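EmrA (Aquifex aeolicus, PDB 4TKO) is the periplasmic adaptor of a major facilitator superfamily multidrug efflux pump and probably takes part in carrying xenobiotics out of the cell. Local coordinates at residues Q115-I120 / H156-L161; L122-W127 / T149-L154; R129-F134 / R142-V147. All blocks are in the same frame, centred on the assembly; numbering follows the deposited sequence.

Contact 1 (Q115-I120 / H156-L161); sequences QVEEKI and HEREYL
In the antiparallel α-helical hairpin of this membrane fusion protein, Arg158 reaches from a break in the returning arm to helix 102-135. The backbones are nearest at Val116 and Arg158, 6.7 Å between CA atoms. Arg158 starts with CG anti to the backbone N, runs extended through chi2 and bends at chi3 (83°), which carries the guanidinium along residues 116-120. Its CB passes obliquely beside Val116, at 4.1 Å from CG1. Farther out, Ile120 meets the side chain at about a right angle, its CD1 lying 3.8 Å above one guanidinium face and offset toward the rim. Ile120 also packs on Leu154 and Leu155 of helix 141-156, so it spans the break. Glu157 extends its chain beyond CG and crosses Val116 obliquely, OE2 sitting 3.4 Å from CG2. Glu117, bent at chi2, meets the guanidinium at its edge in a salt bridge, with the carboxylate plane turned 58° from it. Arg158 NH1 donates to Glu117 OE2 in a bond modelled very short at 2.3 Å and bent (122° at the hydrogen), with OE2 near the guanidinium plane but NH1 standing above the carboxylate plane.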
loop_
_atom_site.group_PDB
_atom_site.type_symbol
_atom_site.label_atom_id
_atom_site.label_comp_id
_atom_site.label_asym_id
_atom_site.label_seq_id
_atom_site.Cartn_x
_atom_site.Cartn_y
_atom_site.Cartn_z
ATOM N N GLN A 115 27.823 -41.659 -49.775
ATOM C CA GLN A 115 28.842 -42.618 -50.168
ATOM C C GLN A 115 28.319 -43.524 -51.276
ATOM O O GLN A 115 29.039 -43.851 -52.221
ATOM C CB GLN A 115 29.306 -43.439 -48.965
ATOM C CG GLN A 115 30.261 -42.661 -48.071
ATOM C CD GLN A 115 30.865 -43.498 -46.965
ATOM O OE1 GLN A 115 30.371 -44.582 -46.647
ATOM N NE2 GLN A 115 31.943 -42.995 -46.367
ATOM N N VAL A 116 27.055 -43.907 -51.167
ATOM C CA VAL A 116 26.439 -44.731 -52.189
ATOM C C VAL A 116 26.290 -43.956 -53.494
ATOM O O VAL A 116 26.488 -44.503 -54.581
ATOM C CB VAL A 116 25.073 -45.256 -51.730
ATOM C CG1 VAL A 116 24.131 -45.436 -52.918
ATOM C CG2 VAL A 116 25.250 -46.560 -50.957
ATOM N N GLU A 117 25.952 -42.677 -53.387
ATOM C CA GLU A 117 25.824 -41.843 -54.573
ATOM C C GLU A 117 27.180 -41.607 -55.229
ATOM O O GLU A 117 27.249 -41.260 -56.407
ATOM C CB GLU A 117 25.162 -40.512 -54.227
ATOM C CG GLU A 117 23.699 -40.426 -54.640
ATOM C CD GLU A 117 23.515 -40.371 -56.152
ATOM O OE1 GLU A 117 24.533 -40.427 -56.892
ATOM O OE2 GLU A 117 22.349 -40.265 -56.598
ATOM N N GLU A 118 28.252 -41.795 -54.464
ATOM C CA GLU A 118 29.605 -41.713 -55.008
ATOM C C GLU A 118 29.907 -42.905 -55.905
ATOM O O GLU A 118 30.327 -42.753 -57.059
ATOM C CB GLU A 118 30.637 -41.639 -53.885
ATOM C CG GLU A 118 30.819 -40.245 -53.314
ATOM C CD GLU A 118 31.257 -39.235 -54.363
ATOM O OE1 GLU A 118 32.418 -38.773 -54.296
ATOM O OE2 GLU A 118 30.441 -38.893 -55.247
ATOM N N LYS A 119 29.698 -44.090 -55.345
ATOM C CA LYS A 119 29.826 -45.333 -56.075
ATOM C C LYS A 119 28.964 -45.331 -57.337
ATOM O O LYS A 119 29.453 -45.650 -58.416
ATOM C CB LYS A 119 29.447 -46.514 -55.176
ATOM C CG LYS A 119 30.430 -46.756 -54.045
ATOM C CD LYS A 119 29.929 -47.812 -53.077
ATOM C CE LYS A 119 30.878 -47.928 -51.883
ATOM N NZ LYS A 119 30.573 -49.075 -50.980
ATOM N N ILE A 120 27.693 -44.967 -57.212
ATOM C CA ILE A 120 26.813 -44.981 -58.372
ATOM C C ILE A 120 27.354 -44.115 -59.504
ATOM O O ILE A 120 27.153 -44.421 -60.672
ATOM C CB ILE A 120 25.391 -44.515 -58.027
ATOM C CG1 ILE A 120 24.608 -45.639 -57.349
ATOM C CG2 ILE A 120 24.646 -44.101 -59.282
ATOM C CD1 ILE A 120 23.163 -45.265 -57.045
ATOM N N HIS A 156 19.089 -49.677 -55.933
ATOM C CA HIS A 156 17.934 -49.981 -55.100
ATOM C C HIS A 156 18.370 -50.129 -53.642
ATOM O O HIS A 156 17.550 -50.337 -52.749
ATOM C CB HIS A 156 17.195 -51.228 -55.618
ATOM C CG HIS A 156 17.435 -52.469 -54.817
ATOM N ND1 HIS A 156 18.498 -53.316 -55.054
ATOM C CD2 HIS A 156 16.734 -53.023 -53.799
ATOM C CE1 HIS A 156 18.448 -54.329 -54.208
ATOM N NE2 HIS A 156 17.386 -54.173 -53.433
ATOM N N GLU A 157 19.668 -49.992 -53.400
ATOM C CA GLU A 157 20.143 -49.789 -52.041
ATOM C C GLU A 157 20.282 -48.283 -51.825
ATOM O O GLU A 157 20.663 -47.823 -50.751
ATOM C CB GLU A 157 21.463 -50.526 -51.791
ATOM C CG GLU A 157 22.679 -49.633 -51.612
ATOM C CD GLU A 157 23.912 -50.401 -51.149
ATOM O OE1 GLU A 157 24.085 -51.574 -51.562
ATOM O OE2 GLU A 157 24.706 -49.827 -50.364
ATOM N N ARG A 158 19.953 -47.518 -52.862
ATOM C CA ARG A 158 19.935 -46.066 -52.771
ATOM C C ARG A 158 18.587 -45.589 -52.286
ATOM O O ARG A 158 18.489 -45.005 -51.211
ATOM C CB ARG A 158 20.252 -45.408 -54.117
ATOM C CG ARG A 158 19.677 -44.004 -54.237
ATOM C CD ARG A 158 20.327 -43.182 -55.331
ATOM N NE ARG A 158 19.762 -43.442 -56.652
ATOM C CZ ARG A 158 20.028 -42.706 -57.731
ATOM N NH1 ARG A 158 20.842 -41.662 -57.636
ATOM N NH2 ARG A 158 19.481 -43.004 -58.906
ATOM N N GLU A 159 17.543 -45.834 -53.075
ATOM C CA GLU A 159 16.218 -45.325 -52.726
ATOM C C GLU A 159 15.617 -46.117 -51.556
ATOM O O GLU A 159 14.517 -45.819 -51.090
ATOM C CB GLU A 159 15.283 -45.332 -53.949
ATOM C CG GLU A 159 14.420 -46.563 -54.116
ATOM C CD GLU A 159 15.230 -47.798 -54.417
ATOM O OE1 GLU A 159 16.441 -47.797 -54.105
ATOM O OE2 GLU A 159 14.658 -48.763 -54.966
ATOM N N TYR A 160 16.353 -47.118 -51.080
ATOM C CA TYR A 160 16.062 -47.705 -49.779
ATOM C C TYR A 160 16.491 -46.718 -48.703
ATOM O O TYR A 160 15.833 -46.575 -47.674
ATOM C CB TYR A 160 16.781 -49.038 -49.585
ATOM C CG TYR A 160 16.870 -49.462 -48.133
ATOM C CD1 TYR A 160 15.818 -50.135 -47.520
ATOM C CD2 TYR A 160 18.001 -49.181 -47.374
ATOM C CE1 TYR A 160 15.891 -50.522 -46.192
ATOM C CE2 TYR A 160 18.083 -49.561 -46.046
ATOM C CZ TYR A 160 17.026 -50.233 -45.459
ATOM O OH TYR A 160 17.103 -50.618 -44.139
ATOM N N LEU A 161 17.610 -46.047 -48.950
ATOM C CA LEU A 161 18.101 -45.027 -48.041
ATOM C C LEU A 161 17.263 -43.758 -48.118
ATOM O O LEU A 161 17.130 -43.055 -47.124
ATOM C CB LEU A 161 19.567 -44.686 -48.331
ATOM C CG LEU A 161 20.650 -45.666 -47.875
ATOM C CD1 LEU A 161 21.971 -44.938 -47.624
ATOM C CD2 LEU A 161 20.209 -46.441 -46.648
#

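Contact 2 (L122-W127 / T149-L154); sequences LVKLDW and TNLKVL
Asn150 opens the contact from the returning arm. Its CG is anti to the backbone N (chi1 173°), which swings the amide in toward helix 122-127, where ND2 comes 3.3 Å from Val123 CG2. No hydrogen bond crosses between the two segments, and the amide simply rests obliquely against the valine.

Leu151 follows and carries most of the contact. It too has CG anti to the backbone N, and its two methyls go to different neighbours. Leu151 and Val123 slide past each other in opposite directions: Val123 CG1 lies 3.5 Å from Leu151 CB and 3.6 Å from Leu151 CD1, and the CA atoms of this pair are the closest across the segments, 6.2 Å apart. CD1 also brushes the aliphatic part of Lys124, at CG. The other methyl, CD2, stands over a face of the Trp127 indole in a CH-pi contact, 4.2 Å from the centroid of the five-membered ring and 19° off its normal. The indole has CG anti to its own backbone N, and a hydrogen bond from NE1 to Asp148 OD2, one residue before 149-154, helps fix its rotation.

Leu154, one turn on from Asn150, closes the row by setting CD2 4.1 Å from Val123 CG2, so that Val123 has one branch on Leu151 and the other touching both Asn150 and Leu154. Leu154 also touches Lys119 farther back along helix 102-135.

The two segments run antiparallel here at 154°, their axes 9.8 Å apart. An antiparallel pair of helices packed by apolar side chains is what the α-helical hairpin of periplasmic adaptors is built from.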
loop_
_atom_site.group_PDB
_atom_site.type_symbol
_atom_site.label_atom_id
_atom_site.label_comp_id
_atom_site.label_asym_id
_atom_site.label_seq_id
_atom_site.Cartn_x
_atom_site.Cartn_y
_atom_site.Cartn_z
ATOM N N LEU A 122 30.489 -43.667 -60.349
ATOM C CA LEU A 122 31.551 -44.430 -60.993
ATOM C C LEU A 122 31.004 -45.572 -61.835
ATOM O O LEU A 122 31.279 -45.653 -63.033
ATOM C CB LEU A 122 32.522 -44.985 -59.948
ATOM C CG LEU A 122 33.379 -43.902 -59.296
ATOM C CD1 LEU A 122 34.462 -44.498 -58.399
ATOM C CD2 LEU A 122 33.975 -42.980 -60.366
ATOM N N VAL A 123 30.248 -46.461 -61.194
ATOM C CA VAL A 123 29.616 -47.581 -61.876
ATOM C C VAL A 123 28.725 -47.148 -63.053
ATOM O O VAL A 123 28.561 -47.903 -64.006
ATOM C CB VAL A 123 28.776 -48.425 -60.898
ATOM C CG1 VAL A 123 27.909 -49.401 -61.655
ATOM C CG2 VAL A 123 29.675 -49.173 -59.922
ATOM N N LYS A 124 28.156 -45.944 -63.004
ATOM C CA LYS A 124 27.393 -45.454 -64.153
ATOM C C LYS A 124 28.310 -45.279 -65.353
ATOM O O LYS A 124 27.969 -45.671 -66.474
ATOM C CB LYS A 124 26.680 -44.138 -63.846
ATOM C CG LYS A 124 25.215 -44.305 -63.507
ATOM C CD LYS A 124 24.526 -42.959 -63.377
ATOM C CE LYS A 124 24.692 -42.127 -64.645
ATOM N NZ LYS A 124 23.955 -40.831 -64.532
ATOM N N LEU A 125 29.481 -44.701 -65.114
ATOM C CA LEU A 125 30.483 -44.568 -66.160
ATOM C C LEU A 125 30.952 -45.935 -66.676
ATOM O O LEU A 125 31.042 -46.146 -67.882
ATOM C CB LEU A 125 31.671 -43.748 -65.655
ATOM C CG LEU A 125 31.262 -42.323 -65.275
ATOM C CD1 LEU A 125 32.485 -41.475 -65.013
ATOM C CD2 LEU A 125 30.356 -41.677 -66.332
ATOM N N ASP A 126 31.247 -46.861 -65.773
ATOM C CA ASP A 126 31.665 -48.192 -66.199
ATOM C C ASP A 126 30.586 -48.785 -67.084
ATOM O O ASP A 126 30.872 -49.309 -68.154
ATOM C CB ASP A 126 31.943 -49.115 -65.007
ATOM C CG ASP A 126 33.307 -48.866 -64.379
ATOM O OD1 ASP A 126 34.181 -48.265 -65.048
ATOM O OD2 ASP A 126 33.504 -49.281 -63.217
ATOM N N TRP A 127 29.343 -48.664 -66.630
ATOM C CA TRP A 127 28.176 -49.146 -67.356
ATOM C C TRP A 127 28.122 -48.576 -68.777
ATOM O O TRP A 127 28.055 -49.337 -69.744
ATOM C CB TRP A 127 26.901 -48.792 -66.580
ATOM C CG TRP A 127 25.700 -49.597 -66.973
ATOM C CD1 TRP A 127 25.286 -50.791 -66.429
ATOM C CD2 TRP A 127 24.751 -49.268 -67.991
ATOM N NE1 TRP A 127 24.136 -51.221 -67.056
ATOM C CE2 TRP A 127 23.782 -50.300 -68.021
ATOM C CE3 TRP A 127 24.619 -48.201 -68.893
ATOM C CZ2 TRP A 127 22.707 -50.301 -68.908
ATOM C CZ3 TRP A 127 23.549 -48.194 -69.775
ATOM C CH2 TRP A 127 22.607 -49.240 -69.776
ATOM N N THR A 149 24.258 -55.438 -63.198
ATOM C CA THR A 149 23.539 -55.876 -62.018
ATOM C C THR A 149 24.186 -55.326 -60.754
ATOM O O THR A 149 23.520 -55.187 -59.727
ATOM C CB THR A 149 23.433 -57.410 -61.928
ATOM O OG1 THR A 149 24.678 -57.966 -61.481
ATOM C CG2 THR A 149 22.986 -58.003 -63.287
ATOM N N ASN A 150 25.471 -54.995 -60.816
ATOM C CA ASN A 150 26.071 -54.262 -59.707
ATOM C C ASN A 150 25.450 -52.872 -59.567
ATOM O O ASN A 150 25.273 -52.369 -58.458
ATOM C CB ASN A 150 27.581 -54.125 -59.874
ATOM C CG ASN A 150 28.196 -53.208 -58.819
ATOM O OD1 ASN A 150 27.814 -53.251 -57.645
ATOM N ND2 ASN A 150 29.133 -52.359 -59.238
ATOM N N LEU A 151 25.123 -52.254 -60.696
ATOM C CA LEU A 151 24.518 -50.933 -60.686
ATOM C C LEU A 151 23.098 -51.019 -60.158
ATOM O O LEU A 151 22.600 -50.083 -59.535
ATOM C CB LEU A 151 24.518 -50.309 -62.084
ATOM C CG LEU A 151 23.814 -48.950 -62.177
ATOM C CD1 LEU A 151 24.656 -47.842 -61.559
ATOM C CD2 LEU A 151 23.438 -48.596 -63.606
ATOM N N LYS A 152 22.444 -52.143 -60.422
ATOM C CA LYS A 152 21.078 -52.329 -59.963
ATOM C C LYS A 152 21.071 -52.406 -58.438
ATOM O O LYS A 152 20.258 -51.752 -57.776
ATOM C CB LYS A 152 20.457 -53.583 -60.594
ATOM C CG LYS A 152 19.862 -53.346 -61.991
ATOM C CD LYS A 152 19.546 -54.668 -62.682
ATOM C CE LYS A 152 18.516 -54.504 -63.812
ATOM N NZ LYS A 152 18.892 -53.512 -64.866
ATOM N N VAL A 153 21.993 -53.191 -57.891
ATOM C CA VAL A 153 22.143 -53.310 -56.445
ATOM C C VAL A 153 22.315 -51.940 -55.794
ATOM O O VAL A 153 21.523 -51.547 -54.940
ATOM C CB VAL A 153 23.343 -54.195 -56.073
ATOM C CG1 VAL A 153 23.621 -54.116 -54.574
ATOM C CG2 VAL A 153 23.095 -55.626 -56.523
ATOM N N LEU A 154 23.347 -51.216 -56.211
ATOM C CA LEU A 154 23.590 -49.864 -55.723
ATOM C C LEU A 154 22.375 -48.942 -55.905
ATOM O O LEU A 154 22.158 -48.040 -55.105
ATOM C CB LEU A 154 24.807 -49.255 -56.430
ATOM C CG LEU A 154 26.181 -49.369 -55.760
ATOM C CD1 LEU A 154 26.512 -50.804 -55.410
ATOM C CD2 LEU A 154 27.274 -48.771 -56.650
#

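Contact 3 (R129-F134 / R142-V147); sequences RYKSLF and RKFEEV
Helices 129-134 and 142-147 run almost antiparallel, at 157° between their directions, and their axes approach to 9.1 Å. The backbones draw in to 5.4 Å between the CA atoms of Tyr130 and Phe144, and those two residues have the largest interface.

Phe144 has CG anti to the backbone N (chi1 167°), which carries its ring across to the opposite helix. There Tyr130 CB meets it at the edge, in the ring plane, 3.6 Å from CD1. The far end of the same ring lies alongside the start of Lys131, both side chains pointing the same way, with Lys131 CG next to CZ; the lysine then bends at chi2 and chi3, and its end leads away from helix 142-147. Tyr130 turns one ring face to Val147, whose CG2 sits over the centre in a CH-pi contact, 4.0 Å from the centroid and 9° off the normal. Farther round the ring, Tyr130 CE2 comes 3.9 Å from Lys143 CB. Phe134 adds a looser touch, CB to Phe144 CB at 4.3 Å. No hydrogen bond links the segments, so apolar and aromatic packing joins the two arms here.

The connection from helix 102-135 to helix 141-156 folds over beside this contact: Leu133 packs on Leu138 and Ile139 of the turn, Phe134 on Ile139, while toward the base of the hairpin Phe144 meets the Trp127 ring of helix 102-135.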
loop_
_atom_site.group_PDB
_atom_site.type_symbol
_atom_site.label_atom_id
_atom_site.label_comp_id
_atom_site.label_asym_id
_atom_site.label_seq_id
_atom_site.Cartn_x
_atom_site.Cartn_y
_atom_site.Cartn_z
ATOM N N ARG A 129 30.470 -47.252 -70.570
ATOM C CA ARG A 129 31.625 -47.752 -71.290
ATOM C C ARG A 129 31.406 -49.203 -71.715
ATOM O O ARG A 129 31.381 -49.509 -72.907
ATOM C CB ARG A 129 32.874 -47.601 -70.414
ATOM C CG ARG A 129 34.081 -48.426 -70.818
ATOM C CD ARG A 129 35.202 -48.253 -69.800
ATOM N NE ARG A 129 36.366 -49.079 -70.111
ATOM C CZ ARG A 129 37.200 -49.574 -69.201
ATOM N NH1 ARG A 129 37.008 -49.333 -67.906
ATOM N NH2 ARG A 129 38.222 -50.321 -69.589
ATOM N N TYR A 130 31.239 -50.094 -70.745
ATOM C CA TYR A 130 31.019 -51.508 -71.030
ATOM C C TYR A 130 29.853 -51.750 -72.010
ATOM O O TYR A 130 29.873 -52.699 -72.788
ATOM C CB TYR A 130 30.768 -52.268 -69.734
ATOM C CG TYR A 130 32.013 -52.746 -69.023
ATOM C CD1 TYR A 130 32.792 -51.877 -68.274
ATOM C CD2 TYR A 130 32.388 -54.085 -69.073
ATOM C CE1 TYR A 130 33.932 -52.329 -67.614
ATOM C CE2 TYR A 130 33.517 -54.546 -68.416
ATOM C CZ TYR A 130 34.286 -53.666 -67.692
ATOM O OH TYR A 130 35.406 -54.140 -67.048
ATOM N N LYS A 131 28.836 -50.899 -71.970
ATOM C CA LYS A 131 27.757 -50.996 -72.942
ATOM C C LYS A 131 28.323 -50.788 -74.345
ATOM O O LYS A 131 28.228 -51.673 -75.194
ATOM C CB LYS A 131 26.648 -49.975 -72.648
ATOM C CG LYS A 131 25.234 -50.488 -72.938
ATOM C CD LYS A 131 24.507 -49.624 -73.969
ATOM C CE LYS A 131 23.895 -48.378 -73.340
ATOM N NZ LYS A 131 23.223 -47.488 -74.337
ATOM N N SER A 132 28.926 -49.624 -74.578
ATOM C CA SER A 132 29.524 -49.318 -75.876
ATOM C C SER A 132 30.500 -50.406 -76.357
ATOM O O SER A 132 30.508 -50.768 -77.535
ATOM C CB SER A 132 30.229 -47.973 -75.822
ATOM O OG SER A 132 30.945 -47.739 -77.020
ATOM N N LEU A 133 31.301 -50.947 -75.446
ATOM C CA LEU A 133 32.219 -52.030 -75.801
ATOM C C LEU A 133 31.536 -53.358 -76.108
ATOM O O LEU A 133 32.091 -54.196 -76.802
ATOM C CB LEU A 133 33.235 -52.264 -74.682
ATOM C CG LEU A 133 34.253 -51.163 -74.379
ATOM C CD1 LEU A 133 35.154 -51.621 -73.246
ATOM C CD2 LEU A 133 35.069 -50.818 -75.614
ATOM N N PHE A 134 30.350 -53.582 -75.564
ATOM C CA PHE A 134 29.651 -54.827 -75.846
ATOM C C PHE A 134 28.962 -54.753 -77.199
ATOM O O PHE A 134 28.944 -55.728 -77.959
ATOM C CB PHE A 134 28.632 -55.140 -74.767
ATOM C CG PHE A 134 27.712 -56.254 -75.128
ATOM C CD1 PHE A 134 28.118 -57.576 -74.991
ATOM C CD2 PHE A 134 26.442 -55.983 -75.617
ATOM C CE1 PHE A 134 27.270 -58.603 -75.327
ATOM C CE2 PHE A 134 25.594 -57.009 -75.954
ATOM C CZ PHE A 134 26.006 -58.324 -75.810
ATOM N N ARG A 142 28.877 -61.253 -70.553
ATOM C CA ARG A 142 29.086 -61.592 -69.145
ATOM C C ARG A 142 29.713 -60.455 -68.358
ATOM O O ARG A 142 29.439 -60.275 -67.178
ATOM C CB ARG A 142 29.973 -62.833 -69.024
ATOM C CG ARG A 142 30.384 -63.188 -67.595
ATOM C CD ARG A 142 31.878 -63.489 -67.518
ATOM N NE ARG A 142 32.352 -64.179 -68.721
ATOM C CZ ARG A 142 33.633 -64.368 -69.037
ATOM N NH1 ARG A 142 34.598 -63.917 -68.241
ATOM N NH2 ARG A 142 33.950 -65.008 -70.158
ATOM N N LYS A 143 30.573 -59.692 -69.015
ATOM C CA LYS A 143 31.271 -58.619 -68.336
ATOM C C LYS A 143 30.392 -57.381 -68.212
ATOM O O LYS A 143 30.519 -56.615 -67.266
ATOM C CB LYS A 143 32.571 -58.292 -69.073
ATOM C CG LYS A 143 33.775 -59.060 -68.541
ATOM C CD LYS A 143 34.501 -59.834 -69.636
ATOM C CE LYS A 143 35.840 -60.337 -69.126
ATOM N NZ LYS A 143 36.550 -59.253 -68.380
ATOM N N PHE A 144 29.493 -57.192 -69.163
ATOM C CA PHE A 144 28.665 -56.001 -69.154
ATOM C C PHE A 144 27.479 -56.134 -68.218
ATOM O O PHE A 144 27.144 -55.196 -67.506
ATOM C CB PHE A 144 28.167 -55.678 -70.547
ATOM C CG PHE A 144 27.073 -54.661 -70.567
ATOM C CD1 PHE A 144 27.330 -53.343 -70.236
ATOM C CD2 PHE A 144 25.790 -55.016 -70.932
ATOM C CE1 PHE A 144 26.323 -52.396 -70.264
ATOM C CE2 PHE A 144 24.780 -54.073 -70.970
ATOM C CZ PHE A 144 25.048 -52.759 -70.635
ATOM N N GLU A 145 26.836 -57.294 -68.222
ATOM C CA GLU A 145 25.712 -57.501 -67.325
ATOM C C GLU A 145 26.251 -57.575 -65.897
ATOM O O GLU A 145 25.553 -57.236 -64.942
ATOM C CB GLU A 145 24.920 -58.760 -67.703
ATOM C CG GLU A 145 25.459 -60.055 -67.117
ATOM C CD GLU A 145 24.915 -61.293 -67.823
ATOM O OE1 GLU A 145 24.479 -61.182 -68.995
ATOM O OE2 GLU A 145 24.930 -62.379 -67.202
ATOM N N GLU A 146 27.505 -57.991 -65.764
ATOM C CA GLU A 146 28.171 -58.019 -64.464
ATOM C C GLU A 146 28.185 -56.620 -63.838
ATOM O O GLU A 146 27.916 -56.445 -62.647
ATOM C CB GLU A 146 29.594 -58.556 -64.618
ATOM C CG GLU A 146 30.379 -58.695 -63.328
ATOM C CD GLU A 146 31.814 -59.135 -63.573
ATOM O OE1 GLU A 146 32.132 -59.528 -64.721
ATOM O OE2 GLU A 146 32.623 -59.081 -62.619
ATOM N N VAL A 147 28.496 -55.629 -64.661
ATOM C CA VAL A 147 28.432 -54.226 -64.270
ATOM C C VAL A 147 26.984 -53.814 -64.042
ATOM O O VAL A 147 26.655 -53.228 -63.018
ATOM C CB VAL A 147 29.084 -53.316 -65.350
ATOM C CG1 VAL A 147 28.671 -51.848 -65.192
ATOM C CG2 VAL A 147 30.597 -53.474 -65.325
#

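The three contacts are rungs of one α-helical hairpin. Helix 102-135 supplies one side of each; the other side comes from helix 141-156 in contacts 2 and 3, and in contact 1 from the break between helix 141-156 and helix 159-193. Along the chain they nest, contact 3 inside contact 2 inside contact 1. Neighbouring centres are about 10 Å apart, contacts 1 and 3 about 21 Å. Contacts 1 and 2 touch through Leu154, whose backbone O also lies against Val116 CG1, and Val147 bridges 2 and 3 against Trp127. Contact 3 is about 94 Å from the chain centre, near the hairpin tip, the end that in related adaptors is thought to face the outer-membrane channel.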